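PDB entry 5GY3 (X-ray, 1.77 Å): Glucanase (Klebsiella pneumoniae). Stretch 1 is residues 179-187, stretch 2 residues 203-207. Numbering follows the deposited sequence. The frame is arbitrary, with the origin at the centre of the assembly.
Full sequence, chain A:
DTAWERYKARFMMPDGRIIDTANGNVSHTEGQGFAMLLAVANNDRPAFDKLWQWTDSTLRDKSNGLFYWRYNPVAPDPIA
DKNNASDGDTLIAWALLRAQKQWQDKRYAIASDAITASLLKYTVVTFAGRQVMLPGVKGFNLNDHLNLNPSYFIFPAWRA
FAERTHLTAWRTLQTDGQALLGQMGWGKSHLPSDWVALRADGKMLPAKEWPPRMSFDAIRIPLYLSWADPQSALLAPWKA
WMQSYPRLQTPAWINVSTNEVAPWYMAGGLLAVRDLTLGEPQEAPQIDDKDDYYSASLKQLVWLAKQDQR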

# COMPACT_ATOMS: atom_id res chain seq x y z
N ALA A 179 -11.02 -13.36 0.12
CA ALA A 179 -11.92 -14.11 -0.76
C ALA A 179 -12.08 -13.41 -2.11
O ALA A 179 -12.07 -14.06 -3.16
CB ALA A 179 -13.28 -14.31 -0.10
N LEU A 180 -12.25 -12.08 -2.11
CA LEU A 180 -12.39 -11.37 -3.37
C LEU A 180 -11.11 -11.48 -4.20
O LEU A 180 -11.16 -11.80 -5.40
CB LEU A 180 -12.75 -9.90 -3.13
CG LEU A 180 -14.21 -9.63 -2.78
CD1 LEU A 180 -14.36 -8.22 -2.21
CD2 LEU A 180 -15.15 -9.85 -4.00
N LEU A 181 -9.95 -11.25 -3.57
CA LEU A 181 -8.69 -11.37 -4.29
C LEU A 181 -8.53 -12.77 -4.88
O LEU A 181 -8.02 -12.92 -6.01
CB LEU A 181 -7.52 -11.03 -3.35
CG LEU A 181 -6.09 -11.14 -3.88
CD1 LEU A 181 -5.89 -10.27 -5.12
CD2 LEU A 181 -5.06 -10.79 -2.80
N GLY A 182 -8.97 -13.80 -4.15
CA GLY A 182 -8.88 -15.16 -4.65
C GLY A 182 -9.71 -15.38 -5.91
O GLY A 182 -9.38 -16.24 -6.73
N GLN A 183 -10.76 -14.58 -6.08
CA GLN A 183 -11.59 -14.66 -7.27
C GLN A 183 -11.09 -13.81 -8.42
O GLN A 183 -11.59 -13.95 -9.53
CB GLN A 183 -13.04 -14.27 -6.92
CG GLN A 183 -13.67 -15.20 -5.89
CD GLN A 183 -14.93 -14.61 -5.27
OE1 GLN A 183 -15.50 -13.67 -5.80
NE2 GLN A 183 -15.36 -15.17 -4.14
N MET A 184 -10.11 -12.94 -8.19
CA MET A 184 -9.59 -12.09 -9.25
C MET A 184 -8.54 -12.84 -10.07
O MET A 184 -7.97 -13.85 -9.62
CB MET A 184 -8.97 -10.82 -8.67
CG MET A 184 -9.94 -9.96 -7.86
SD MET A 184 -9.04 -8.56 -7.14
CE MET A 184 -10.34 -7.78 -6.19
N GLY A 185 -8.28 -12.34 -11.27
CA GLY A 185 -7.19 -12.86 -12.08
C GLY A 185 -7.64 -13.07 -13.51
O GLY A 185 -8.72 -13.63 -13.73
N TRP A 186 -6.84 -12.62 -14.48
CA TRP A 186 -7.25 -12.61 -15.87
C TRP A 186 -6.09 -13.04 -16.76
O TRP A 186 -4.92 -12.96 -16.37
CB TRP A 186 -7.79 -11.22 -16.28
CG TRP A 186 -9.02 -10.95 -15.50
CD1 TRP A 186 -10.28 -11.39 -15.79
CD2 TRP A 186 -9.11 -10.28 -14.23
NE1 TRP A 186 -11.15 -11.01 -14.80
CE2 TRP A 186 -10.46 -10.33 -13.83
CE3 TRP A 186 -8.17 -9.64 -13.40
CZ2 TRP A 186 -10.91 -9.76 -12.63
CZ3 TRP A 186 -8.62 -9.07 -12.21
CH2 TRP A 186 -9.98 -9.14 -11.84
N GLY A 187 -6.44 -13.52 -17.96
CA GLY A 187 -5.43 -13.92 -18.93
C GLY A 187 -4.68 -15.17 -18.50
O GLY A 187 -5.06 -15.90 -17.59
N LYS A 203 -19.38 -10.27 -10.20
CA LYS A 203 -18.52 -10.41 -11.37
C LYS A 203 -17.44 -9.34 -11.35
O LYS A 203 -17.73 -8.16 -11.15
CB LYS A 203 -19.35 -10.28 -12.66
CG LYS A 203 -18.51 -10.40 -13.94
CD LYS A 203 -19.33 -10.04 -15.18
CE LYS A 203 -18.50 -10.17 -16.45
NZ LYS A 203 -19.27 -9.71 -17.64
N MET A 204 -16.18 -9.75 -11.59
CA MET A 204 -15.07 -8.82 -11.63
C MET A 204 -14.36 -8.84 -12.98
O MET A 204 -14.29 -9.88 -13.65
CB MET A 204 -14.06 -9.12 -10.51
CG MET A 204 -14.60 -8.75 -9.16
SD MET A 204 -13.48 -9.06 -7.79
CE MET A 204 -13.63 -10.85 -7.65
N LEU A 205 -13.82 -7.69 -13.36
CA LEU A 205 -12.99 -7.52 -14.54
C LEU A 205 -12.01 -6.41 -14.24
O LEU A 205 -12.26 -5.59 -13.35
CB LEU A 205 -13.81 -7.16 -15.78
CG LEU A 205 -14.75 -8.25 -16.28
CD1 LEU A 205 -15.77 -7.62 -17.13
CD2 LEU A 205 -13.99 -9.32 -17.06
N PRO A 206 -10.90 -6.33 -14.98
CA PRO A 206 -10.08 -5.12 -14.91
C PRO A 206 -10.94 -3.89 -15.20
O PRO A 206 -11.80 -3.91 -16.09
CB PRO A 206 -9.02 -5.34 -16.00
CG PRO A 206 -8.94 -6.84 -16.14
CD PRO A 206 -10.37 -7.33 -15.93
N ALA A 207 -10.73 -2.83 -14.42
CA ALA A 207 -11.60 -1.67 -14.53
C ALA A 207 -11.43 -0.99 -15.89
O ALA A 207 -10.33 -0.97 -16.46
CB ALA A 207 -11.32 -0.68 -13.40

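The first stretch is the last part of a helix followed by a loop; the second is a short strand, Met204 to Pro206, with a residue of loop on each side. Near the helix's end, Gln183 N donates to Leu180 O at 2.9 Å and Met184 N to Leu181 O at 3.0 Å, while the longer-range bond from Gln183 N to Ala179 O, 3.2 Å, is weak. The strand comes alongside where the chain leaves the helix, the CA atoms of Met184 and Met204 lying 6.8 Å apart. No hydrogen bond joins the two stretches, so van der Waals packing, side chain on side chain and side chain on backbone, makes the contact; it buries 330 Å² summed over both sides.

Lys203 leads into the strand but takes no part in the contact: its CB points away, and its fully extended side chain is exposed, as suits a charged amine.

Met204 is the main contributor from the strand. Its CB points toward the first stretch, and chi angles of m, t and m carry the thioether to the end of the helix. There Met204 CE lies 3.5 Å from Leu180 O, 3.5 Å from Gln183 CB and 4.1 Å from Leu180 CD2, and Met204 SD is 3.7 Å from Met184 CG. A long, unbranched and polarizable chain suits this place, because it is long and flexible enough to reach Leu180, Gln183 and Met184, and can pack against their carbon atoms without needing a polar partner. Gln183 offers its aliphatic CB to that methyl. Nearer the strand, Met204 CB rests 3.9 Å from Trp186 CZ2. Trp186 NE1 approaches Met204 O at 3.5 Å, near the ring plane, but this is a contact and not a hydrogen bond.

Leu205 turns its CB away from the first stretch, yet its backbone passes close to the indole, with Leu205 CA 3.6 Å from Trp186 CZ2. Its exposed, branched side chain still brushes the ring, Leu205 CD2 lying 4.0 Å from Trp186 NE1, so the apolar branch adds a modest contact to that of the backbone.

Pro206 packs over one face of the Trp186 ring, where Leu205 C also lies. Pro206 CD sits 3.6 Å from the centroid of the five-membered ring of Trp186, only 12° off the ring normal, a CH-pi contact over the face. The pairing is apt on both sides: proline's CD is bonded to nitrogen, which makes its hydrogens slightly positive, and the indole presents an electron-rich surface. The rigid pyrrolidine ring also holds that methylene in place. Trp186 follows Gly185, whose phi of 134° and psi of 133° would jam a CB against the preceding carbonyl oxygen.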